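Long-range contact in proteasome activator protein PA26 (Trypanosoma brucei, PDB 1YAR), which probably binds the end rings of the 20S proteasome as a ring-shaped activator and opens the gated entrance to its interior: residues E153-L165 and L185-M197. Numbering follows the deposited sequence. Where two conformers were deposited one is given.
Sequences EYLSARSTVEDKL and LLLELRQIDADFM
Arg158 grips the carboxylate of Asp193 side-on, NE giving a nearly straight bond to OD1 (168°) and NH2 a second one to OD2, with guanidinium and carboxylate almost coplanar. An extended chain from CG to NE carries the arginine across to the facing helix. Its NH1 bonds Glu162 OE2 at 2.8 Å within its own helix, a carboxylate also hydrogen-bonded by Ser182 of a neighbouring subunit, and Leu189 CD1 covers one guanidinium face, 3.7 Å from Arg158 CZ. Asp193 OD1 also accepts from Tyr154 OH (2.8 Å), which comes from above the carboxylate plane, while Tyr61 bonds OD2; this buried acid is therefore held by several donors, which would be expected to favour its charged form. Because CG stands anti to the backbone N (chi1 170°), the Tyr154 ring lies along the facing helix, its hydroxyl at Asp193 and an edge toward the face of Phe196, the planes 63° apart; Tyr154 CA lies over that same ring in a CH-pi contact. Helices 150-166 and 183-226 run antiparallel here, their local axes 9.8 Å apart, and pack knobs-into-holes near the end of the elongated helical bundle of this PA28-family subunit. Val161 enters a hole formed by Leu185, Glu188, Leu189 and Ile192, its CG2 3.7 Å from Ile192 CD1; Leu189 and Ile192 are the reciprocal knobs. Farther along, Leu165 CD1 meets Leu189 CD2 at 3.8 Å. Packing thins toward solvent at exposed Lys164, which contributes mainly its CB, 3.6 Å from Leu185 CD2; its ammonium does not contact the Glu188 carboxylate, which instead salt-bridges Arg152 of a neighbouring subunit.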
loop_
_atom_site.group_PDB
_atom_site.type_symbol
_atom_site.label_atom_id
_atom_site.label_comp_id
_atom_site.label_asym_id
_atom_site.label_seq_id
_atom_site.Cartn_x
_atom_site.Cartn_y
_atom_site.Cartn_z
ATOM N N GLU O 153 28.603 -19.066 -119.256
ATOM C CA GLU O 153 29.976 -18.880 -118.752
ATOM C C GLU O 153 30.960 -19.773 -119.524
ATOM O O GLU O 153 31.987 -19.300 -119.993
ATOM C CB GLU O 153 30.090 -19.253 -117.269
ATOM C CG GLU O 153 29.336 -18.407 -116.240
ATOM C CD GLU O 153 29.753 -18.775 -114.815
ATOM O OE1 GLU O 153 30.961 -19.108 -114.625
ATOM O OE2 GLU O 153 28.885 -18.766 -113.885
ATOM N N TYR O 154 30.634 -21.058 -119.630
ATOM C CA TYR O 154 31.486 -22.038 -120.326
ATOM C C TYR O 154 31.689 -21.679 -121.801
ATOM O O TYR O 154 32.825 -21.602 -122.266
ATOM C CB TYR O 154 30.903 -23.447 -120.172
ATOM C CG TYR O 154 31.548 -24.527 -121.026
ATOM C CD1 TYR O 154 32.833 -24.996 -120.748
ATOM C CD2 TYR O 154 30.843 -25.108 -122.095
ATOM C CE1 TYR O 154 33.421 -25.982 -121.535
ATOM C CE2 TYR O 154 31.416 -26.099 -122.885
ATOM C CZ TYR O 154 32.690 -26.541 -122.595
ATOM O OH TYR O 154 33.257 -27.524 -123.371
ATOM N N LEU O 155 30.587 -21.450 -122.519
ATOM C CA LEU O 155 30.640 -21.063 -123.944
ATOM C C LEU O 155 31.448 -19.781 -124.189
ATOM O O LEU O 155 32.281 -19.741 -125.101
ATOM C CB LEU O 155 29.227 -20.991 -124.545
ATOM C CG LEU O 155 28.479 -22.332 -124.467
ATOM C CD1 LEU O 155 26.997 -22.189 -124.904
ATOM C CD2 LEU O 155 29.207 -23.440 -125.249
ATOM N N SER O 156 31.197 -18.756 -123.369
ATOM C CA SER O 156 31.967 -17.511 -123.390
ATOM C C SER O 156 33.457 -17.823 -123.340
ATOM O O SER O 156 34.207 -17.461 -124.247
ATOM C CB SER O 156 31.619 -16.623 -122.185
ATOM O OG SER O 156 30.217 -16.487 -121.997
ATOM N N ALA O 157 33.859 -18.522 -122.279
ATOM C CA ALA O 157 35.265 -18.816 -121.983
ATOM C C ALA O 157 35.916 -19.634 -123.111
ATOM O O ALA O 157 37.023 -19.329 -123.564
ATOM C CB ALA O 157 35.364 -19.583 -120.657
ATOM N N ARG O 158 35.197 -20.653 -123.572
ATOM C CA ARG O 158 35.711 -21.531 -124.616
ATOM C C ARG O 158 35.820 -20.806 -125.958
ATOM O O ARG O 158 36.811 -20.965 -126.667
ATOM C CB ARG O 158 34.847 -22.799 -124.740
ATOM C CG ARG O 158 35.681 -24.042 -125.018
ATOM C CD ARG O 158 34.913 -25.279 -125.424
ATOM N NE ARG O 158 35.783 -26.464 -125.436
ATOM C CZ ARG O 158 36.353 -26.983 -126.531
ATOM N NH1 ARG O 158 36.141 -26.451 -127.733
ATOM N NH2 ARG O 158 37.114 -28.062 -126.426
ATOM N N SER O 159 34.814 -19.992 -126.283
ATOM C CA SER O 159 34.764 -19.273 -127.563
ATOM C C SER O 159 35.891 -18.247 -127.752
ATOM O O SER O 159 36.339 -18.024 -128.880
ATOM C CB SER O 159 33.394 -18.619 -127.765
ATOM O OG SER O 159 33.232 -17.494 -126.921
ATOM N N THR O 160 36.338 -17.635 -126.651
ATOM C CA THR O 160 37.500 -16.744 -126.652
ATOM C C THR O 160 38.770 -17.506 -127.033
ATOM O O THR O 160 39.520 -17.071 -127.906
ATOM C CB THR O 160 37.681 -16.084 -125.258
ATOM O OG1 THR O 160 36.498 -15.364 -124.921
ATOM C CG2 THR O 160 38.767 -15.000 -125.289
ATOM N N VAL O 161 38.977 -18.657 -126.398
ATOM C CA VAL O 161 40.135 -19.497 -126.664
ATOM C C VAL O 161 40.059 -20.133 -128.063
ATOM O O VAL O 161 41.055 -20.167 -128.784
ATOM C CB VAL O 161 40.354 -20.529 -125.521
ATOM C CG1 VAL O 161 41.454 -21.543 -125.855
ATOM C CG2 VAL O 161 40.687 -19.790 -124.219
ATOM N N GLU O 162 38.877 -20.611 -128.450
ATOM C CA GLU O 162 38.691 -21.163 -129.798
ATOM C C GLU O 162 39.127 -20.170 -130.873
ATOM O O GLU O 162 39.917 -20.520 -131.762
ATOM C CB GLU O 162 37.247 -21.611 -130.008
ATOM C CG GLU O 162 36.889 -22.890 -129.259
ATOM C CD GLU O 162 35.389 -23.124 -129.168
ATOM O OE1 GLU O 162 34.627 -22.362 -129.801
ATOM O OE2 GLU O 162 34.968 -24.068 -128.459
ATOM N N ASP O 163 38.642 -18.931 -130.769
ATOM C CA ASP O 163 38.942 -17.876 -131.747
ATOM C C ASP O 163 40.433 -17.613 -131.868
ATOM O O ASP O 163 40.937 -17.411 -132.980
ATOM C CB ASP O 163 38.244 -16.560 -131.385
ATOM C CG ASP O 163 36.948 -16.352 -132.137
ATOM O OD1 ASP O 163 36.702 -17.093 -133.120
ATOM O OD2 ASP O 163 36.111 -15.462 -131.815
ATOM N N LYS O 164 41.133 -17.612 -130.733
ATOM C CA LYS O 164 42.568 -17.377 -130.738
ATOM C C LYS O 164 43.321 -18.541 -131.357
ATOM O O LYS O 164 44.302 -18.340 -132.081
ATOM C CB LYS O 164 43.089 -17.110 -129.332
ATOM C CG LYS O 164 42.795 -15.720 -128.810
ATOM C CD LYS O 164 43.537 -15.491 -127.512
ATOM C CE LYS O 164 42.660 -14.824 -126.476
ATOM N NZ LYS O 164 43.278 -15.036 -125.119
ATOM N N LEU O 165 42.860 -19.754 -131.073
ATOM C CA LEU O 165 43.507 -20.946 -131.581
ATOM C C LEU O 165 43.282 -21.124 -133.087
ATOM O O LEU O 165 44.174 -21.583 -133.804
ATOM C CB LEU O 165 43.017 -22.192 -130.833
ATOM C CG LEU O 165 43.595 -22.441 -129.430
ATOM C CD1 LEU O 165 42.883 -23.615 -128.761
ATOM C CD2 LEU O 165 45.107 -22.668 -129.510
ATOM N N LEU O 185 47.968 -21.764 -124.286
ATOM C CA LEU O 185 46.612 -21.499 -124.771
ATOM C C LEU O 185 45.872 -22.802 -125.170
ATOM O O LEU O 185 44.680 -22.978 -124.896
ATOM C CB LEU O 185 46.645 -20.505 -125.928
ATOM C CG LEU O 185 45.292 -20.101 -126.527
ATOM C CD1 LEU O 185 44.476 -19.312 -125.499
ATOM C CD2 LEU O 185 45.482 -19.290 -127.801
ATOM N N LEU O 186 46.590 -23.720 -125.813
ATOM C CA LEU O 186 46.034 -25.017 -126.156
ATOM C C LEU O 186 45.679 -25.818 -124.911
ATOM O O LEU O 186 44.596 -26.396 -124.815
ATOM C CB LEU O 186 47.037 -25.794 -127.023
ATOM C CG LEU O 186 46.563 -27.120 -127.607
ATOM C CD1 LEU O 186 45.270 -26.981 -128.406
ATOM C CD2 LEU O 186 47.674 -27.736 -128.462
ATOM N N LEU O 187 46.586 -25.838 -123.945
ATOM C CA LEU O 187 46.307 -26.520 -122.681
ATOM C C LEU O 187 45.184 -25.813 -121.902
ATOM O O LEU O 187 44.440 -26.454 -121.170
ATOM C CB LEU O 187 47.566 -26.607 -121.834
ATOM C CG LEU O 187 48.645 -27.585 -122.327
ATOM C CD1 LEU O 187 49.889 -27.421 -121.534
ATOM C CD2 LEU O 187 48.147 -29.052 -122.270
ATOM N N GLU O 188 45.069 -24.492 -122.058
ATOM C CA GLU O 188 43.967 -23.772 -121.406
ATOM C C GLU O 188 42.582 -24.216 -121.930
ATOM O O GLU O 188 41.595 -24.220 -121.176
ATOM C CB GLU O 188 44.140 -22.256 -121.512
ATOM C CG GLU O 188 43.178 -21.504 -120.608
ATOM C CD GLU O 188 43.188 -20.011 -120.829
ATOM O OE1 GLU O 188 42.267 -19.352 -120.298
ATOM O OE2 GLU O 188 44.098 -19.503 -121.521
ATOM N N LEU O 189 42.517 -24.624 -123.205
ATOM C CA LEU O 189 41.270 -25.116 -123.794
ATOM C C LEU O 189 40.811 -26.373 -123.089
ATOM O O LEU O 189 39.630 -26.505 -122.727
ATOM C CB LEU O 189 41.440 -25.405 -125.293
ATOM C CG LEU O 189 40.199 -25.831 -126.085
ATOM C CD1 LEU O 189 39.228 -24.668 -126.209
ATOM C CD2 LEU O 189 40.611 -26.394 -127.481
ATOM N N ARG O 190 41.756 -27.289 -122.885
ATOM C CA ARG O 190 41.504 -28.504 -122.133
ATOM C C ARG O 190 41.143 -28.156 -120.687
ATOM O O ARG O 190 40.300 -28.825 -120.093
ATOM C CB ARG O 190 42.740 -29.400 -122.175
ATOM C CG ARG O 190 42.610 -30.702 -121.469
ATOM C CD ARG O 190 43.805 -31.589 -121.692
ATOM N NE ARG O 190 43.828 -32.710 -120.767
ATOM C CZ ARG O 190 44.391 -32.668 -119.567
ATOM N NH1 ARG O 190 44.986 -31.555 -119.146
ATOM N NH2 ARG O 190 44.371 -33.743 -118.787
ATOM N N GLN O 191 41.793 -27.122 -120.137
ATOM C CA GLN O 191 41.608 -26.778 -118.725
ATOM C C GLN O 191 40.223 -26.191 -118.493
ATOM O O GLN O 191 39.615 -26.419 -117.435
ATOM C CB GLN O 191 42.687 -25.826 -118.200
ATOM C CG GLN O 191 42.872 -25.946 -116.646
ATOM C CD GLN O 191 43.164 -27.379 -116.189
ATOM O OE1 GLN O 191 44.072 -28.031 -116.720
ATOM N NE2 GLN O 191 42.414 -27.861 -115.206
ATOM N N ILE O 192 39.740 -25.424 -119.466
ATOM C CA ILE O 192 38.380 -24.908 -119.415
ATOM C C ILE O 192 37.389 -26.079 -119.391
ATOM O O ILE O 192 36.495 -26.114 -118.540
ATOM C CB ILE O 192 38.097 -23.934 -120.588
ATOM C CG1 ILE O 192 38.794 -22.602 -120.350
ATOM C CG2 ILE O 192 36.579 -23.716 -120.772
ATOM C CD1 ILE O 192 38.961 -21.762 -121.611
ATOM N N ASP O 193 37.556 -27.049 -120.303
ATOM C CA ASP O 193 36.696 -28.243 -120.286
ATOM C C ASP O 193 36.738 -28.977 -118.949
ATOM O O ASP O 193 35.693 -29.289 -118.380
ATOM C CB ASP O 193 37.032 -29.204 -121.419
ATOM C CG ASP O 193 36.631 -28.659 -122.769
ATOM O OD1 ASP O 193 35.981 -27.584 -122.838
ATOM O OD2 ASP O 193 36.949 -29.217 -123.829
ATOM N N ALA O 194 37.936 -29.244 -118.447
ATOM C CA ALA O 194 38.072 -29.927 -117.169
ATOM C C ALA O 194 37.484 -29.103 -116.015
ATOM O O ALA O 194 36.752 -29.639 -115.185
ATOM C CB ALA O 194 39.541 -30.255 -116.881
ATOM N N ASP O 195 37.825 -27.819 -115.964
ATOM C CA ASP O 195 37.458 -26.990 -114.815
ATOM C C ASP O 195 35.958 -26.778 -114.712
ATOM O O ASP O 195 35.441 -26.643 -113.611
ATOM C CB ASP O 195 38.175 -25.643 -114.841
ATOM C CG ASP O 195 39.590 -25.723 -114.286
ATOM O OD1 ASP O 195 40.051 -26.833 -113.924
ATOM O OD2 ASP O 195 40.324 -24.711 -114.177
ATOM N N PHE O 196 35.258 -26.733 -115.848
ATOM C CA PHE O 196 33.809 -26.584 -115.785
ATOM C C PHE O 196 33.115 -27.818 -115.278
ATOM O O PHE O 196 32.110 -27.717 -114.570
ATOM C CB PHE O 196 33.201 -26.028 -117.087
ATOM C CG PHE O 196 33.259 -24.530 -117.146
ATOM C CD1 PHE O 196 34.420 -23.884 -117.556
ATOM C CD2 PHE O 196 32.188 -23.767 -116.705
ATOM C CE1 PHE O 196 34.503 -22.488 -117.569
ATOM C CE2 PHE O 196 32.238 -22.373 -116.728
ATOM C CZ PHE O 196 33.412 -21.725 -117.147
ATOM N N MET O 197 33.685 -28.983 -115.585
ATOM C CA MET O 197 33.166 -30.214 -115.007
ATOM C C MET O 197 33.503 -30.297 -113.521
ATOM O O MET O 197 32.657 -30.690 -112.723
ATOM C CB MET O 197 33.638 -31.444 -115.784
ATOM C CG MET O 197 33.157 -31.476 -117.226
ATOM S SD MET O 197 31.352 -31.597 -117.381
ATOM C CE MET O 197 30.861 -29.921 -117.733
#